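Local coordinates for putative hemoglobin-like oxygen-binding protein (Pseudoalteromonas haloplanktis, PDB 4UUR) that binds heme and, as a group II truncated hemoglobin, probably binds oxygen reversibly at the heme iron, at residues Trp109-Cys112 / Met113-Leu117; Leu126-Gly129 / Leu130-Phe134; Ile65-Val68 / Phe69-Leu73; Asp102-Leu105 / Arg106-Met110. All blocks are in the same frame, centred on the assembly; numbering follows the deposited sequence.

Contact 1 of 4, residues Trp109-Cys112 / Met113-Leu117. With HEM (protoporphyrin IX containing Fe), chain C.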
# COMPACT_ATOMS: atom_id res chain seq x y z
N TRP A 109 9.04 -0.87 -2.50
CA TRP A 109 7.65 -0.73 -2.07
C TRP A 109 7.61 -0.12 -0.68
O TRP A 109 6.82 0.81 -0.44
CB TRP A 109 6.96 -2.08 -2.00
CG TRP A 109 5.49 -2.04 -2.09
CD1 TRP A 109 4.74 -2.27 -3.21
CD2 TRP A 109 4.58 -1.73 -1.04
NE1 TRP A 109 3.40 -2.17 -2.91
CE2 TRP A 109 3.28 -1.84 -1.58
CE3 TRP A 109 4.71 -1.43 0.30
CZ2 TRP A 109 2.13 -1.61 -0.81
CZ3 TRP A 109 3.54 -1.22 1.06
CH2 TRP A 109 2.31 -1.30 0.51
N MET A 110 8.43 -0.64 0.25
CA MET A 110 8.48 -0.04 1.60
C MET A 110 9.00 1.40 1.66
O MET A 110 8.44 2.24 2.35
CB MET A 110 9.23 -0.92 2.57
CG MET A 110 8.39 -2.08 3.04
SD MET A 110 6.71 -1.65 3.59
CE MET A 110 7.15 -0.71 5.06
N TYR A 111 10.03 1.68 0.90
CA TYR A 111 10.56 3.03 0.77
C TYR A 111 9.47 4.03 0.39
O TYR A 111 9.33 5.07 1.01
CB TYR A 111 11.70 2.99 -0.25
CG TYR A 111 12.15 4.31 -0.77
CD1 TYR A 111 11.52 4.88 -1.85
CD2 TYR A 111 13.22 4.99 -0.18
CE1 TYR A 111 11.93 6.12 -2.35
CE2 TYR A 111 13.65 6.22 -0.68
CZ TYR A 111 13.01 6.76 -1.76
OH TYR A 111 13.39 7.97 -2.25
N CYS A 112 8.67 3.70 -0.63
CA CYS A 112 7.52 4.51 -1.00
C CYS A 112 6.51 4.61 0.14
O CYS A 112 6.00 5.70 0.40
CB CYS A 112 6.82 3.93 -2.21
SG CYS A 112 7.74 4.18 -3.73
N MET A 113 6.18 3.49 0.79
CA MET A 113 5.12 3.54 1.83
C MET A 113 5.60 4.22 3.16
O MET A 113 4.83 4.95 3.82
CB MET A 113 4.55 2.15 2.09
CG MET A 113 3.48 2.11 3.16
SD MET A 113 2.11 3.17 2.69
CE MET A 113 1.30 2.12 1.45
N ASN A 114 6.87 4.01 3.53
CA ASN A 114 7.53 4.84 4.59
C ASN A 114 7.41 6.35 4.34
O ASN A 114 6.95 7.12 5.18
CB ASN A 114 9.00 4.44 4.75
CG ASN A 114 9.16 3.05 5.37
OD1 ASN A 114 8.31 2.56 6.10
ND2 ASN A 114 10.24 2.38 5.01
N LYS A 115 7.84 6.79 3.18
CA LYS A 115 7.72 8.19 2.83
C LYS A 115 6.28 8.71 2.89
O LYS A 115 6.04 9.87 3.33
CB LYS A 115 8.27 8.42 1.44
CG LYS A 115 9.79 8.30 1.38
CD LYS A 115 10.31 8.66 0.00
CE LYS A 115 11.04 10.00 -0.01
NZ LYS A 115 12.45 9.76 0.45
N THR A 116 5.33 7.87 2.45
CA THR A 116 3.93 8.20 2.47
C THR A 116 3.42 8.36 3.91
O THR A 116 2.70 9.30 4.23
CB THR A 116 3.12 7.07 1.77
OG1 THR A 116 3.45 7.05 0.37
CG2 THR A 116 1.59 7.23 1.95
N LEU A 117 3.73 7.38 4.75
CA LEU A 117 3.25 7.37 6.13
C LEU A 117 3.85 8.49 6.99
O LEU A 117 3.12 9.08 7.80
CB LEU A 117 3.49 6.01 6.78
CG LEU A 117 2.65 4.89 6.15
CD1 LEU A 117 3.04 3.55 6.71
CD2 LEU A 117 1.19 5.12 6.35
CHA HEM C . -1.43 -5.21 -6.98
CHB HEM C . 3.44 -5.05 -6.88
CHC HEM C . 3.20 -5.38 -2.04
CHD HEM C . -1.50 -4.55 -2.24
C1A HEM C . -0.10 -5.17 -7.37
C2A HEM C . 0.34 -5.12 -8.69
C3A HEM C . 1.70 -5.05 -8.65
C4A HEM C . 2.13 -5.08 -7.31
CMA HEM C . 2.63 -4.97 -9.86
CAA HEM C . -0.49 -5.14 -9.96
CBA HEM C . -1.53 -4.01 -10.00
CGA HEM C . -1.85 -3.49 -11.39
O1A HEM C . -1.06 -2.87 -12.13
O2A HEM C . -3.02 -3.66 -11.78
C1B HEM C . 3.79 -5.17 -5.52
C2B HEM C . 5.12 -5.40 -5.05
C3B HEM C . 5.05 -5.51 -3.69
C4B HEM C . 3.63 -5.39 -3.36
CMB HEM C . 6.34 -5.43 -5.96
CAB HEM C . 6.00 -5.75 -2.56
CBB HEM C . 7.22 -6.12 -2.76
C1C HEM C . 1.91 -5.09 -1.63
C2C HEM C . 1.47 -4.87 -0.31
C3C HEM C . 0.12 -4.66 -0.39
C4C HEM C . -0.24 -4.70 -1.76
CMC HEM C . 2.36 -4.94 0.92
CAC HEM C . -0.87 -4.34 0.67
CBC HEM C . -0.51 -4.05 1.91
C1D HEM C . -1.80 -4.72 -3.56
C2D HEM C . -3.19 -4.74 -4.00
C3D HEM C . -3.17 -4.92 -5.30
C4D HEM C . -1.76 -5.03 -5.66
CMD HEM C . -4.45 -4.60 -3.19
CAD HEM C . -4.37 -5.07 -6.21
CBD HEM C . -4.58 -6.58 -6.37
CGD HEM C . -5.81 -6.97 -7.18
O1D HEM C . -6.49 -6.14 -7.81
O2D HEM C . -6.19 -8.15 -7.26
NA HEM C . 1.01 -5.10 -6.53
NB HEM C . 2.98 -5.18 -4.49
NC HEM C . 0.87 -4.95 -2.47
ND HEM C . -0.98 -4.85 -4.57
FE HEM C . 0.90 -5.02 -4.53
O HOH W 1 1.03 -2.83 -4.68
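On the distal wall of the heme pocket, Trp109 and Met113 sit one turn apart on helix 103-120, side by side and pointing the same way. Trp109 swings CG away from its own backbone N (chi1 -158°) and lays one face of the indole over the porphyrin, with HEM CHC 3.3 Å from the ring plane and displaced toward the rim. The indole edge is used as well: NE1 donates to water 1 at 3.0 Å, and that water lies in the ring plane and is bound to the iron at 2.2 Å. Met113 comes obliquely to the six-membered ring. Its CB is 3.7 Å from Trp109 CZ3, and bends at chi2 and chi3 bring the methyl CE back to Trp109 CH2, so the thioether curls round the ring's far end. Phe41 of helix 31-45 and Phe69 of helix 63-76 also touch the indole.

Tyr111 and Lys115 lie on the outward side of the helix. Lys115 passes over one face of Tyr111 as a CH-pi contact, CD 4.0 Å from the ring centroid and 25° off the normal. Its NZ makes a weak bond to Tyr111 OH, whose stronger partner is Asp48. On the side packed against helix 31-45, buried Thr116 grips Cys112 O twice, by OG1 at 2.9 Å and by the backbone N, the two donors arriving from opposite faces of the carbonyl plane. A tryptophan over the heme, hydrogen-bonding to the distal ligand of the iron, is typical of the group II truncated hemoglobin pocket.

Contact 2 of 4, residues Leu126-Gly129 / Leu130-Phe134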
# COMPACT_ATOMS: atom_id res chain seq x y z
N LEU A 126 0.70 5.31 15.88
CA LEU A 126 0.05 4.74 14.69
C LEU A 126 1.02 4.63 13.49
O LEU A 126 1.08 3.60 12.80
CB LEU A 126 -1.18 5.57 14.32
CG LEU A 126 -2.08 4.97 13.24
CD1 LEU A 126 -2.64 3.62 13.60
CD2 LEU A 126 -3.23 5.89 12.98
N ARG A 127 1.84 5.66 13.30
CA ARG A 127 2.72 5.69 12.14
C ARG A 127 3.70 4.57 12.17
O ARG A 127 3.91 3.91 11.14
CB ARG A 127 3.43 7.01 11.99
CG ARG A 127 4.39 7.11 10.80
CD ARG A 127 5.28 8.36 10.92
NE ARG A 127 4.46 9.43 11.46
CZ ARG A 127 4.92 10.44 12.21
NH1 ARG A 127 6.21 10.55 12.43
NH2 ARG A 127 4.05 11.34 12.72
N GLU A 128 4.35 4.37 13.33
CA GLU A 128 5.32 3.28 13.51
C GLU A 128 4.60 1.92 13.50
O GLU A 128 5.10 0.94 12.95
CB GLU A 128 6.11 3.47 14.83
CG GLU A 128 7.21 2.45 15.08
CD GLU A 128 8.27 2.41 13.99
OE1 GLU A 128 8.62 3.46 13.41
OE2 GLU A 128 8.78 1.32 13.70
N GLY A 129 3.42 1.87 14.09
CA GLY A 129 2.58 0.68 13.95
C GLY A 129 2.29 0.32 12.49
O GLY A 129 2.45 -0.85 12.07
N LEU A 130 1.91 1.31 11.70
CA LEU A 130 1.57 1.03 10.28
C LEU A 130 2.79 0.62 9.48
O LEU A 130 2.72 -0.31 8.68
CB LEU A 130 0.86 2.18 9.63
CG LEU A 130 -0.50 2.45 10.26
CD1 LEU A 130 -1.08 3.78 9.77
CD2 LEU A 130 -1.46 1.31 9.99
N LYS A 131 3.92 1.25 9.73
CA LYS A 131 5.14 0.89 9.03
C LYS A 131 5.54 -0.57 9.24
O LYS A 131 5.99 -1.22 8.30
CB LYS A 131 6.33 1.77 9.47
CG LYS A 131 6.42 3.12 8.81
CD LYS A 131 7.58 3.95 9.37
CE LYS A 131 7.65 5.29 8.66
NZ LYS A 131 8.54 6.27 9.32
N GLN A 132 5.44 -1.04 10.48
CA GLN A 132 5.85 -2.41 10.82
C GLN A 132 4.89 -3.36 10.17
O GLN A 132 5.33 -4.28 9.53
CB GLN A 132 5.89 -2.64 12.35
CG GLN A 132 7.06 -1.92 13.03
CD GLN A 132 8.41 -2.35 12.43
OE1 GLN A 132 8.62 -3.52 12.18
NE2 GLN A 132 9.30 -1.38 12.17
N SER A 133 3.59 -3.10 10.28
CA SER A 133 2.59 -4.01 9.73
C SER A 133 2.57 -4.12 8.16
O SER A 133 2.44 -5.22 7.58
CB SER A 133 1.23 -3.73 10.32
OG SER A 133 0.75 -2.47 9.94
N PHE A 134 2.76 -2.98 7.48
CA PHE A 134 3.10 -2.99 6.04
C PHE A 134 4.41 -3.72 5.77
O PHE A 134 4.50 -4.50 4.84
CB PHE A 134 3.25 -1.55 5.44
CG PHE A 134 1.93 -0.86 5.15
CD1 PHE A 134 1.09 -1.34 4.15
CD2 PHE A 134 1.56 0.28 5.83
CE1 PHE A 134 -0.11 -0.71 3.87
CE2 PHE A 134 0.35 0.90 5.57
CZ PHE A 134 -0.48 0.43 4.58
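Leu126 and Leu130, one turn apart on helix 124-141, meet at a slant, whereas the pairs Arg127/Lys131 and Glu128/Gln132 run alongside each other. In the leucine pair, Leu126 CG is 3.8 Å from Leu130 CD1. Leu126 carries its CG opposite the backbone N (chi1 -171°), which puts CG and CD1 where CD1 and CG of Leu130 can meet them; Leu130 CG also rests 3.2 Å from Leu126 O. Leu130 reaches Leu77 too, while Leu126 leans on Pro24 and Ile27. Replacing Leu130 with alanine would probably leave Leu126 CD1 and Leu77 without their apolar neighbour and open a gap beneath this turn.

Round the helix, the long chains of Arg127 and Lys131 lie together, and the closest approach is Arg127 CD to Lys131 NZ at 4.2 Å. Their like charges are kept apart, Arg127 NE to Lys131 NZ 5.6 Å, and each has its own mate: Lys131 NZ a salt bridge with Asp118 at the end of helix 103-120, Arg127 NH2 a bond to Val121 O in the loop that follows. Glu128 and Gln132 turn their flat ends only 28° from coplanar. In the conformer of Glu128 described here, one of two modelled, Gln132 NE2 donates to Glu128 OE2 at 3.1 Å, nearly in line with the carboxylate C-O bond. The chemistry thus divides by side: an apolar leucine pair toward helix 24-27 and the loops, basic chains tied to acceptors around the end of helix 103-120, and an exposed Glu128/Gln132 pair whose bond depends on the conformer.

Contact 3 of 4, residues Ile65-Val68 / Phe69-Leu73. With HEM (protoporphyrin IX containing Fe), chain C.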
# COMPACT_ATOMS: atom_id res chain seq x y z
N ILE A 65 -5.63 0.96 -10.29
CA ILE A 65 -4.88 0.46 -9.14
C ILE A 65 -4.88 1.47 -7.97
O ILE A 65 -4.87 1.08 -6.80
CB ILE A 65 -3.43 0.04 -9.52
CG1 ILE A 65 -2.74 -0.65 -8.37
CG2 ILE A 65 -2.58 1.25 -9.89
CD1 ILE A 65 -3.45 -1.87 -7.89
N ARG A 66 -4.88 2.78 -8.29
CA ARG A 66 -5.07 3.77 -7.26
C ARG A 66 -6.38 3.48 -6.47
O ARG A 66 -6.37 3.42 -5.22
CB ARG A 66 -5.12 5.16 -7.85
CG ARG A 66 -3.77 5.71 -8.21
CD ARG A 66 -3.91 7.07 -8.88
NE ARG A 66 -2.63 7.65 -9.26
CZ ARG A 66 -1.80 8.35 -8.47
NH1 ARG A 66 -2.07 8.62 -7.20
NH2 ARG A 66 -0.68 8.81 -8.95
N GLN A 67 -7.46 3.29 -7.22
CA GLN A 67 -8.80 3.05 -6.68
C GLN A 67 -8.84 1.71 -5.94
O GLN A 67 -9.30 1.62 -4.81
CB GLN A 67 -9.82 3.08 -7.82
CG GLN A 67 -11.25 2.65 -7.49
CD GLN A 67 -11.89 3.48 -6.40
OE1 GLN A 67 -11.82 4.73 -6.39
NE2 GLN A 67 -12.53 2.80 -5.45
N VAL A 68 -8.33 0.66 -6.56
CA VAL A 68 -8.31 -0.66 -5.92
C VAL A 68 -7.52 -0.65 -4.63
O VAL A 68 -7.99 -1.15 -3.63
CB VAL A 68 -7.76 -1.74 -6.86
CG1 VAL A 68 -7.51 -3.05 -6.13
CG2 VAL A 68 -8.76 -1.99 -7.98
N PHE A 69 -6.30 -0.10 -4.65
CA PHE A 69 -5.48 -0.05 -3.43
C PHE A 69 -6.23 0.71 -2.34
O PHE A 69 -6.17 0.31 -1.19
CB PHE A 69 -4.15 0.63 -3.69
CG PHE A 69 -3.17 0.53 -2.55
CD1 PHE A 69 -2.82 -0.68 -2.01
CD2 PHE A 69 -2.54 1.64 -2.08
CE1 PHE A 69 -1.92 -0.79 -0.96
CE2 PHE A 69 -1.60 1.56 -1.09
CZ PHE A 69 -1.29 0.35 -0.52
N PHE A 70 -6.90 1.80 -2.68
CA PHE A 70 -7.72 2.54 -1.71
C PHE A 70 -8.79 1.64 -1.08
O PHE A 70 -8.89 1.54 0.16
CB PHE A 70 -8.40 3.73 -2.38
CG PHE A 70 -9.64 4.19 -1.67
CD1 PHE A 70 -9.57 4.78 -0.41
CD2 PHE A 70 -10.89 4.07 -2.29
CE1 PHE A 70 -10.73 5.22 0.24
CE2 PHE A 70 -12.05 4.50 -1.64
CZ PHE A 70 -11.97 5.06 -0.38
N GLU A 71 -9.58 0.98 -1.95
CA GLU A 71 -10.58 0.02 -1.54
C GLU A 71 -9.98 -0.95 -0.58
O GLU A 71 -10.59 -1.27 0.43
CB GLU A 71 -11.15 -0.74 -2.74
CG GLU A 71 -12.21 0.02 -3.51
CD GLU A 71 -12.32 -0.37 -4.98
OE1 GLU A 71 -11.99 -1.51 -5.42
OE2 GLU A 71 -12.74 0.50 -5.73
N PHE A 72 -8.75 -1.39 -0.84
CA PHE A 72 -8.11 -2.34 0.09
C PHE A 72 -7.82 -1.72 1.42
O PHE A 72 -8.14 -2.31 2.47
CB PHE A 72 -6.84 -2.95 -0.48
CG PHE A 72 -6.03 -3.68 0.53
CD1 PHE A 72 -6.37 -4.98 0.92
CD2 PHE A 72 -4.89 -3.08 1.10
CE1 PHE A 72 -5.58 -5.66 1.85
CE2 PHE A 72 -4.11 -3.74 2.01
CZ PHE A 72 -4.45 -5.04 2.39
N LEU A 73 -7.24 -0.52 1.37
CA LEU A 73 -6.89 0.23 2.59
C LEU A 73 -8.11 0.56 3.45
O LEU A 73 -8.04 0.46 4.65
CB LEU A 73 -6.13 1.53 2.27
CG LEU A 73 -4.70 1.32 1.82
CD1 LEU A 73 -4.04 2.67 1.55
CD2 LEU A 73 -3.94 0.50 2.82
CHA HEM C . -1.43 -5.21 -6.98
CHB HEM C . 3.44 -5.05 -6.88
CHC HEM C . 3.20 -5.38 -2.04
CHD HEM C . -1.50 -4.55 -2.24
C1A HEM C . -0.10 -5.17 -7.37
C2A HEM C . 0.34 -5.12 -8.69
C3A HEM C . 1.70 -5.05 -8.65
C4A HEM C . 2.13 -5.08 -7.31
CMA HEM C . 2.63 -4.97 -9.86
CAA HEM C . -0.49 -5.14 -9.96
CBA HEM C . -1.53 -4.01 -10.00
CGA HEM C . -1.85 -3.49 -11.39
O1A HEM C . -1.06 -2.87 -12.13
O2A HEM C . -3.02 -3.66 -11.78
C1B HEM C . 3.79 -5.17 -5.52
C2B HEM C . 5.12 -5.40 -5.05
C3B HEM C . 5.05 -5.51 -3.69
C4B HEM C . 3.63 -5.39 -3.36
CMB HEM C . 6.34 -5.43 -5.96
CAB HEM C . 6.00 -5.75 -2.56
CBB HEM C . 7.22 -6.12 -2.76
C1C HEM C . 1.91 -5.09 -1.63
C2C HEM C . 1.47 -4.87 -0.31
C3C HEM C . 0.12 -4.66 -0.39
C4C HEM C . -0.24 -4.70 -1.76
CMC HEM C . 2.36 -4.94 0.92
CAC HEM C . -0.87 -4.34 0.67
CBC HEM C . -0.51 -4.05 1.91
C1D HEM C . -1.80 -4.72 -3.56
C2D HEM C . -3.19 -4.74 -4.00
C3D HEM C . -3.17 -4.92 -5.30
C4D HEM C . -1.76 -5.03 -5.66
CMD HEM C . -4.45 -4.60 -3.19
CAD HEM C . -4.37 -5.07 -6.21
CBD HEM C . -4.58 -6.58 -6.37
CGD HEM C . -5.81 -6.97 -7.18
O1D HEM C . -6.49 -6.14 -7.81
O2D HEM C . -6.19 -8.15 -7.26
NA HEM C . 1.01 -5.10 -6.53
NB HEM C . 2.98 -5.18 -4.49
NC HEM C . 0.87 -4.95 -2.47
ND HEM C . -0.98 -4.85 -4.57
FE HEM C . 0.90 -5.02 -4.53
O HOH W 1 1.03 -2.83 -4.68
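Phe69, Phe72, Ile65 and Val68 form the heme-facing side of helix 63-76, the E helix of the truncated globin fold, while Gln67 looks the other way, to solvent. On the tight side, Phe69 N donates to Ile65 O at 2.8 Å, and the two side chains reach different parts of the cofactor. Ile65 CD1 comes within 3.6 Å of the propionate carbon HEM CBA; Phe69 brings CE1 to 4.0 Å from HEM CHD, with Leu73 CG over the centre of one ring face. Phe72, its CG opposite the backbone N (chi1 168°), reaches the vinyl group and stacks on Trp76. A serine in place of Phe72 would probably leave that vinyl and the Trp76 ring without their aromatic neighbour.

The solvent side belongs to Gln67, which reaches back from the surface to the buried Phe70 and Glu71. It bends at chi2 so that NE2 lies at the edge of the Phe70 ring, 3.8 Å from CD2. The same NE2 is modelled only 2.3 Å from Glu71 OE2, too short to be taken literally; a hydrogen bond is plausible, its length doubtful. Glu71 is held also through OE1, by His87. Back at the heme, Phe72 CE2 stands 3.6 Å from HEM CAC.

Contact 4 of 4, residues Asp102-Leu105 / Arg106-Met110. With HEM (protoporphyrin IX containing Fe), chain C.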
# COMPACT_ATOMS: atom_id res chain seq x y z
N ASP A 102 11.29 -9.85 -5.66
CA ASP A 102 12.47 -10.08 -4.79
C ASP A 102 12.59 -9.03 -3.66
O ASP A 102 11.77 -8.11 -3.55
CB ASP A 102 13.77 -10.10 -5.63
CG ASP A 102 13.97 -8.82 -6.40
OD1 ASP A 102 13.27 -7.84 -6.07
OD2 ASP A 102 14.77 -8.80 -7.37
N GLN A 103 13.62 -9.18 -2.81
CA GLN A 103 13.94 -8.26 -1.73
C GLN A 103 14.01 -6.82 -2.24
O GLN A 103 13.47 -5.87 -1.65
CB GLN A 103 15.31 -8.67 -1.12
CG GLN A 103 15.72 -7.93 0.15
CD GLN A 103 14.71 -8.11 1.28
OE1 GLN A 103 14.39 -9.24 1.67
NE2 GLN A 103 14.18 -7.00 1.79
N ASP A 104 14.71 -6.65 -3.33
CA ASP A 104 14.91 -5.36 -3.92
C ASP A 104 13.57 -4.62 -4.18
O ASP A 104 13.45 -3.42 -3.89
CB ASP A 104 15.72 -5.55 -5.20
CG ASP A 104 15.85 -4.29 -6.02
OD1 ASP A 104 15.92 -3.18 -5.42
OD2 ASP A 104 15.90 -4.45 -7.27
N LEU A 105 12.60 -5.33 -4.72
CA LEU A 105 11.31 -4.74 -5.01
C LEU A 105 10.48 -4.53 -3.76
O LEU A 105 9.76 -3.55 -3.66
CB LEU A 105 10.52 -5.57 -6.04
CG LEU A 105 11.05 -5.56 -7.47
CD1 LEU A 105 10.39 -6.70 -8.28
CD2 LEU A 105 10.82 -4.21 -8.13
N ARG A 106 10.58 -5.45 -2.80
CA ARG A 106 10.00 -5.23 -1.50
C ARG A 106 10.50 -3.93 -0.83
O ARG A 106 9.71 -3.18 -0.26
CB ARG A 106 10.29 -6.38 -0.57
CG ARG A 106 9.32 -6.40 0.62
CD ARG A 106 9.99 -6.65 1.97
NE ARG A 106 10.66 -5.46 2.49
CZ ARG A 106 10.52 -4.93 3.71
NH1 ARG A 106 9.73 -5.44 4.65
NH2 ARG A 106 11.19 -3.84 3.98
N ASP A 107 11.80 -3.68 -0.92
CA ASP A 107 12.38 -2.50 -0.28
C ASP A 107 11.95 -1.21 -0.97
O ASP A 107 11.72 -0.22 -0.29
CB ASP A 107 13.91 -2.58 -0.28
CG ASP A 107 14.45 -3.67 0.64
OD1 ASP A 107 13.81 -4.05 1.63
OD2 ASP A 107 15.55 -4.15 0.35
N GLN A 108 11.90 -1.23 -2.31
CA GLN A 108 11.30 -0.15 -3.09
C GLN A 108 9.85 0.17 -2.71
O GLN A 108 9.47 1.35 -2.66
CB GLN A 108 11.32 -0.49 -4.57
CG GLN A 108 12.70 -0.34 -5.18
CD GLN A 108 12.74 -0.84 -6.60
OE1 GLN A 108 12.00 -0.39 -7.45
NE2 GLN A 108 13.60 -1.80 -6.86
N TRP A 109 9.04 -0.87 -2.50
CA TRP A 109 7.65 -0.73 -2.07
C TRP A 109 7.61 -0.12 -0.68
O TRP A 109 6.82 0.81 -0.44
CB TRP A 109 6.96 -2.08 -2.00
CG TRP A 109 5.49 -2.04 -2.09
CD1 TRP A 109 4.74 -2.27 -3.21
CD2 TRP A 109 4.58 -1.73 -1.04
NE1 TRP A 109 3.40 -2.17 -2.91
CE2 TRP A 109 3.28 -1.84 -1.58
CE3 TRP A 109 4.71 -1.43 0.30
CZ2 TRP A 109 2.13 -1.61 -0.81
CZ3 TRP A 109 3.54 -1.22 1.06
CH2 TRP A 109 2.31 -1.30 0.51
N MET A 110 8.43 -0.64 0.25
CA MET A 110 8.48 -0.04 1.60
C MET A 110 9.00 1.40 1.66
O MET A 110 8.44 2.24 2.35
CB MET A 110 9.23 -0.92 2.57
CG MET A 110 8.39 -2.08 3.04
SD MET A 110 6.71 -1.65 3.59
CE MET A 110 7.15 -0.71 5.06
CHA HEM C . -1.43 -5.21 -6.98
CHB HEM C . 3.44 -5.05 -6.88
CHC HEM C . 3.20 -5.38 -2.04
CHD HEM C . -1.50 -4.55 -2.24
C1A HEM C . -0.10 -5.17 -7.37
C2A HEM C . 0.34 -5.12 -8.69
C3A HEM C . 1.70 -5.05 -8.65
C4A HEM C . 2.13 -5.08 -7.31
CMA HEM C . 2.63 -4.97 -9.86
CAA HEM C . -0.49 -5.14 -9.96
CBA HEM C . -1.53 -4.01 -10.00
CGA HEM C . -1.85 -3.49 -11.39
O1A HEM C . -1.06 -2.87 -12.13
O2A HEM C . -3.02 -3.66 -11.78
C1B HEM C . 3.79 -5.17 -5.52
C2B HEM C . 5.12 -5.40 -5.05
C3B HEM C . 5.05 -5.51 -3.69
C4B HEM C . 3.63 -5.39 -3.36
CMB HEM C . 6.34 -5.43 -5.96
CAB HEM C . 6.00 -5.75 -2.56
CBB HEM C . 7.22 -6.12 -2.76
C1C HEM C . 1.91 -5.09 -1.63
C2C HEM C . 1.47 -4.87 -0.31
C3C HEM C . 0.12 -4.66 -0.39
C4C HEM C . -0.24 -4.70 -1.76
CMC HEM C . 2.36 -4.94 0.92
CAC HEM C . -0.87 -4.34 0.67
CBC HEM C . -0.51 -4.05 1.91
C1D HEM C . -1.80 -4.72 -3.56
C2D HEM C . -3.19 -4.74 -4.00
C3D HEM C . -3.17 -4.92 -5.30
C4D HEM C . -1.76 -5.03 -5.66
CMD HEM C . -4.45 -4.60 -3.19
CAD HEM C . -4.37 -5.07 -6.21
CBD HEM C . -4.58 -6.58 -6.37
CGD HEM C . -5.81 -6.97 -7.18
O1D HEM C . -6.49 -6.14 -7.81
O2D HEM C . -6.19 -8.15 -7.26
NA HEM C . 1.01 -5.10 -6.53
NB HEM C . 2.98 -5.18 -4.49
NC HEM C . 0.87 -4.95 -2.47
ND HEM C . -0.98 -4.85 -4.57
FE HEM C . 0.90 -5.02 -4.53
O HOH W 1 1.03 -2.83 -4.68
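Arg106 N donates to Asp102 O at 3.0 Å, closing the first turn of helix 103-120, where Asp102 is the N-cap and its OD1 accepts from Leu105 N at 2.9 Å. Arg106 CA also packs against the vinyl carbon HEM CBB. Its bent side chain turns one guanidinium face to Met110 CG, 3.4 Å from the plane, and NH2 forms a long salt bridge to Asp107 OD1; NE is buried without a partner. Asp107 comes next. Gln103 NE2 bonds to its OD1 at 3.0 Å, meeting it from above the carboxylate plane although OD1 lies in the plane of the amide, and reaches OD2 weakly. Gln108 repeats the pattern one residue on: NE2 bonds to Asp104 OD1 at 3.1 Å, again from above the carboxylate, while OE1 accepts from Leu54 N, so both ends of the amide are used and its rotation is fixed. Trp109 N then bonds to Leu105 O at 3.0 Å. Met110 ends the run against Phe134 and Ala138. The segment thus has helix 124-141 along its Arg106 and Met110 side, helix 52-56 against Gln108 and Trp109, and the heme beside Arg106 and Trp109.

In the fold
Contacts 4 and 1 overlap along helix 103-120 and its N-cap, sharing Trp109 and Met110, with centres 10 Å apart. Contact 2 lies on the next helix, 11 Å from contact 1 between centres, and Phe134 joins them: its CD2 is 3.8 Å from Met113 CG, while its CD1 is 3.8 Å from Trp109 CH2. Contact 3 comes from the other side of the chain's centre and packs against contacts 1 and 2, with Phe69 CZ 3.7 Å from Met113 CE and Leu73 CD2 3.9 Å from Phe134 CZ. Contacts 1, 3 and 4 all touch the heme, and Phe134 of contact 2 does too. The axial ligand His96 has its side chain about 6 Å from that of Trp109.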